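PDB 3TQC: pantothenate kinase from Coxiella burnetii, which catalyses the ATP-dependent phosphorylation of (R)-pantothenate to (R)-4'-phosphopantothenate, the first step of coenzyme A biosynthesis from pantothenate. Local coordinates for residues Met157-Lys168 against Val221-Phe229. Residues are numbered along the deposited sequence; the frame is centred on the assembly and turned at random.
Sequences MPSLLRVLNAIK and VFVSDFFDF
Lys168 and Asp228 make the one polar link between helix 157-168 and segment 221-229, a salt bridge of 2.7 Å from Lys168 NZ to Asp228 OD2. Asp228 OD2 receives the ammonium on its syn lone pair. Both partners are shared: Lys168 NZ also donates to Pro92 O, and Asp228 OD2 also accepts from Ile94 N, which ties the charge pair to the backbone around the start of strand 93-99. The lysine chain bends at chi2 (-63°) and runs past Phe226, with Lys168 CE 3.2 Å from Phe226 O.

The rest of the interface is mostly apolar packing centred on the Phe226 ring. One face lies against the helix backbone at Leu164 and Asn165, with Asn165 CA 3.5 Å from Phe226 CE2, while Lys168 CB stands at the ring edge. The Asn165 amide is turned 76° from the ring, its OD1 3.6 Å from Phe226 CE2. Leu164 packs its CB on Phe226 CB and its CD1 on Val223 CG1 (3.7 Å), whereas Leu160 crosses Val223 at about a right angle, CD2 against CG2. Leu161 forks, CD1 meeting Val221 tip to tip and CD2 lying over Val223.

Within the loop, Asp225 OD1 accepts a nearly straight bond from Phe222 N (2.8 Å, 170°), bracing the 3-10 turn 223-225, and also pairs with Arg300 of the second subunit. Leu164 and Val223 both rest on Leu202 of strand 199-203, and Val163 turns to strand 174-180; the helix thus packs between the three-stranded antiparallel sheet and the loop that leads into strand 229-234 of the central P-loop kinase sheet.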
loop_
_atom_site.group_PDB
_atom_site.type_symbol
_atom_site.label_atom_id
_atom_site.label_comp_id
_atom_site.label_asym_id
_atom_site.label_seq_id
_atom_site.Cartn_x
_atom_site.Cartn_y
_atom_site.Cartn_z
ATOM N N MET B 157 -2.197 11.237 14.464
ATOM C CA MET B 157 -2.154 10.037 13.627
ATOM C C MET B 157 -2.764 8.822 14.311
ATOM O O MET B 157 -3.465 8.064 13.675
ATOM C CB MET B 157 -0.724 9.732 13.168
ATOM C CG MET B 157 -0.621 8.764 11.973
ATOM S SD MET B 157 -1.483 9.297 10.475
ATOM C CE MET B 157 -1.269 11.070 10.649
ATOM N N PRO B 158 -2.503 8.626 15.605
ATOM C CA PRO B 158 -3.142 7.461 16.209
ATOM C C PRO B 158 -4.670 7.523 16.097
ATOM O O PRO B 158 -5.320 6.500 15.924
ATOM C CB PRO B 158 -2.691 7.519 17.681
ATOM C CG PRO B 158 -1.458 8.371 17.684
ATOM C CD PRO B 158 -1.566 9.305 16.526
ATOM N N SER B 159 -5.229 8.725 16.181
ATOM C CA SER B 159 -6.669 8.896 16.063
ATOM C C SER B 159 -7.169 8.602 14.634
ATOM O O SER B 159 -8.214 7.962 14.441
ATOM C CB SER B 159 -7.074 10.298 16.504
ATOM O OG SER B 159 -8.451 10.468 16.320
ATOM N N LEU B 160 -6.433 9.060 13.633
ATOM C CA LEU B 160 -6.820 8.776 12.274
ATOM C C LEU B 160 -6.737 7.273 12.014
ATOM O O LEU B 160 -7.638 6.714 11.414
ATOM C CB LEU B 160 -5.947 9.546 11.283
ATOM C CG LEU B 160 -6.104 9.280 9.781
ATOM C CD1 LEU B 160 -7.538 9.411 9.335
ATOM C CD2 LEU B 160 -5.218 10.264 9.028
ATOM N N LEU B 161 -5.666 6.615 12.461
ATOM C CA LEU B 161 -5.510 5.182 12.172
ATOM C C LEU B 161 -6.558 4.366 12.928
ATOM O O LEU B 161 -7.024 3.351 12.441
ATOM C CB LEU B 161 -4.107 4.705 12.520
ATOM C CG LEU B 161 -3.001 5.349 11.674
ATOM C CD1 LEU B 161 -1.603 4.935 12.191
ATOM C CD2 LEU B 161 -3.162 4.984 10.211
ATOM N N ARG B 162 -6.954 4.836 14.106
ATOM C CA ARG B 162 -7.985 4.169 14.873
ATOM C C ARG B 162 -9.338 4.225 14.150
ATOM O O ARG B 162 -10.091 3.241 14.136
ATOM C CB ARG B 162 -8.076 4.795 16.266
ATOM C CG ARG B 162 -9.234 4.304 17.136
ATOM C CD ARG B 162 -9.352 5.158 18.425
ATOM N NE ARG B 162 -9.364 6.611 18.174
ATOM C CZ ARG B 162 -10.392 7.304 17.674
ATOM N NH1 ARG B 162 -11.540 6.703 17.342
ATOM N NH2 ARG B 162 -10.275 8.616 17.500
ATOM N N VAL B 163 -9.640 5.369 13.551
ATOM C CA VAL B 163 -10.874 5.522 12.792
ATOM C C VAL B 163 -10.863 4.668 11.528
ATOM O O VAL B 163 -11.827 3.961 11.245
ATOM C CB VAL B 163 -11.135 6.989 12.437
ATOM C CG1 VAL B 163 -12.104 7.071 11.289
ATOM C CG2 VAL B 163 -11.662 7.748 13.687
ATOM N N LEU B 164 -9.782 4.710 10.768
ATOM C CA LEU B 164 -9.722 3.873 9.584
ATOM C C LEU B 164 -9.758 2.394 9.974
ATOM O O LEU B 164 -10.464 1.597 9.372
ATOM C CB LEU B 164 -8.490 4.209 8.766
ATOM C CG LEU B 164 -8.570 5.654 8.258
ATOM C CD1 LEU B 164 -7.265 6.110 7.615
ATOM C CD2 LEU B 164 -9.716 5.775 7.274
ATOM N N ASN B 165 -8.993 2.032 10.990
ATOM C CA ASN B 165 -8.993 0.665 11.474
ATOM C C ASN B 165 -10.401 0.244 11.844
ATOM O O ASN B 165 -10.837 -0.827 11.489
ATOM C CB ASN B 165 -8.073 0.524 12.695
ATOM C CG ASN B 165 -7.988 -0.892 13.199
ATOM O OD1 ASN B 165 -7.531 -1.781 12.486
ATOM N ND2 ASN B 165 -8.434 -1.115 14.430
ATOM N N ALA B 166 -11.105 1.104 12.564
ATOM C CA ALA B 166 -12.457 0.783 12.987
ATOM C C ALA B 166 -13.369 0.577 11.774
ATOM O O ALA B 166 -14.185 -0.345 11.742
ATOM C CB ALA B 166 -12.989 1.859 13.882
ATOM N N ILE B 167 -13.221 1.422 10.764
ATOM C CA ILE B 167 -14.068 1.307 9.582
ATOM C C ILE B 167 -13.779 -0.015 8.875
ATOM O O ILE B 167 -14.692 -0.731 8.499
ATOM C CB ILE B 167 -13.917 2.516 8.657
ATOM C CG1 ILE B 167 -14.505 3.756 9.346
ATOM C CG2 ILE B 167 -14.641 2.291 7.329
ATOM C CD1 ILE B 167 -14.231 5.046 8.631
ATOM N N LYS B 168 -12.504 -0.352 8.763
ATOM C CA LYS B 168 -12.071 -1.535 8.049
ATOM C C LYS B 168 -12.203 -2.774 8.895
ATOM O O LYS B 168 -11.910 -3.877 8.426
ATOM C CB LYS B 168 -10.629 -1.367 7.566
ATOM C CG LYS B 168 -10.522 -0.559 6.261
ATOM C CD LYS B 168 -11.234 -1.263 5.108
ATOM C CE LYS B 168 -10.713 -0.810 3.760
ATOM N NZ LYS B 168 -11.393 -1.511 2.656
ATOM N N VAL B 221 1.869 0.954 10.703
ATOM C CA VAL B 221 0.854 0.893 9.662
ATOM C C VAL B 221 0.681 2.310 9.115
ATOM O O VAL B 221 0.841 3.295 9.834
ATOM C CB VAL B 221 -0.515 0.376 10.194
ATOM C CG1 VAL B 221 -0.911 1.110 11.477
ATOM C CG2 VAL B 221 -1.593 0.563 9.157
ATOM N N PHE B 222 0.374 2.387 7.832
ATOM C CA PHE B 222 0.152 3.643 7.144
ATOM C C PHE B 222 -1.318 3.789 6.832
ATOM O O PHE B 222 -2.038 2.798 6.780
ATOM C CB PHE B 222 0.930 3.657 5.834
ATOM C CG PHE B 222 2.340 3.183 5.971
ATOM C CD1 PHE B 222 3.106 3.569 7.056
ATOM C CD2 PHE B 222 2.910 2.368 5.013
ATOM C CE1 PHE B 222 4.399 3.142 7.184
ATOM C CE2 PHE B 222 4.214 1.950 5.145
ATOM C CZ PHE B 222 4.951 2.339 6.235
ATOM N N VAL B 223 -1.752 5.030 6.625
ATOM C CA VAL B 223 -3.123 5.307 6.196
ATOM C C VAL B 223 -3.463 4.474 4.966
ATOM O O VAL B 223 -4.556 3.911 4.882
ATOM C CB VAL B 223 -3.325 6.813 5.883
ATOM C CG1 VAL B 223 -4.662 7.059 5.231
ATOM C CG2 VAL B 223 -3.162 7.650 7.156
ATOM N N SER B 224 -2.520 4.377 4.032
ATOM C CA SER B 224 -2.716 3.587 2.820
ATOM C C SER B 224 -3.021 2.102 3.076
ATOM O O SER B 224 -3.616 1.425 2.225
ATOM C CB SER B 224 -1.500 3.714 1.901
ATOM O OG SER B 224 -0.384 3.046 2.450
ATOM N N ASP B 225 -2.661 1.594 4.247
ATOM C CA ASP B 225 -3.010 0.217 4.569
ATOM C C ASP B 225 -4.500 0.046 4.872
ATOM O O ASP B 225 -4.990 -1.085 4.937
ATOM C CB ASP B 225 -2.149 -0.307 5.709
ATOM C CG ASP B 225 -0.663 -0.334 5.348
ATOM O OD1 ASP B 225 0.155 0.178 6.124
ATOM O OD2 ASP B 225 -0.313 -0.859 4.282
ATOM N N PHE B 226 -5.226 1.158 4.992
ATOM C CA PHE B 226 -6.662 1.119 5.233
ATOM C C PHE B 226 -7.499 1.592 4.073
ATOM O O PHE B 226 -8.739 1.666 4.176
ATOM C CB PHE B 226 -6.999 1.918 6.470
ATOM C CG PHE B 226 -6.450 1.327 7.694
ATOM C CD1 PHE B 226 -5.340 1.868 8.299
ATOM C CD2 PHE B 226 -7.009 0.180 8.217
ATOM C CE1 PHE B 226 -4.816 1.296 9.436
ATOM C CE2 PHE B 226 -6.493 -0.403 9.335
ATOM C CZ PHE B 226 -5.390 0.160 9.957
ATOM N N PHE B 227 -6.869 1.878 2.951
ATOM C CA PHE B 227 -7.647 2.182 1.768
ATOM C C PHE B 227 -7.296 1.293 0.598
ATOM O O PHE B 227 -6.274 0.612 0.588
ATOM C CB PHE B 227 -7.644 3.697 1.433
ATOM C CG PHE B 227 -6.315 4.285 1.048
ATOM C CD1 PHE B 227 -5.572 3.781 -0.012
ATOM C CD2 PHE B 227 -5.852 5.417 1.691
ATOM C CE1 PHE B 227 -4.356 4.389 -0.410
ATOM C CE2 PHE B 227 -4.636 6.020 1.321
ATOM C CZ PHE B 227 -3.894 5.506 0.266
ATOM N N ASP B 228 -8.183 1.305 -0.386
ATOM C CA ASP B 228 -8.130 0.378 -1.499
ATOM C C ASP B 228 -7.618 1.000 -2.796
ATOM O O ASP B 228 -7.092 0.315 -3.669
ATOM C CB ASP B 228 -9.544 -0.155 -1.700
ATOM C CG ASP B 228 -10.051 -0.863 -0.477
ATOM O OD1 ASP B 228 -9.695 -2.050 -0.344
ATOM O OD2 ASP B 228 -10.763 -0.244 0.352
ATOM N N PHE B 229 -7.781 2.306 -2.912
ATOM C CA PHE B 229 -7.509 3.019 -4.139
ATOM C C PHE B 229 -7.220 4.451 -3.757
ATOM O O PHE B 229 -7.835 4.975 -2.835
ATOM C CB PHE B 229 -8.748 2.961 -5.008
ATOM C CG PHE B 229 -8.534 3.412 -6.414
ATOM C CD1 PHE B 229 -8.380 2.491 -7.432
ATOM C CD2 PHE B 229 -8.531 4.759 -6.731
ATOM C CE1 PHE B 229 -8.191 2.917 -8.756
ATOM C CE2 PHE B 229 -8.342 5.189 -8.032
ATOM C CZ PHE B 229 -8.172 4.275 -9.042
#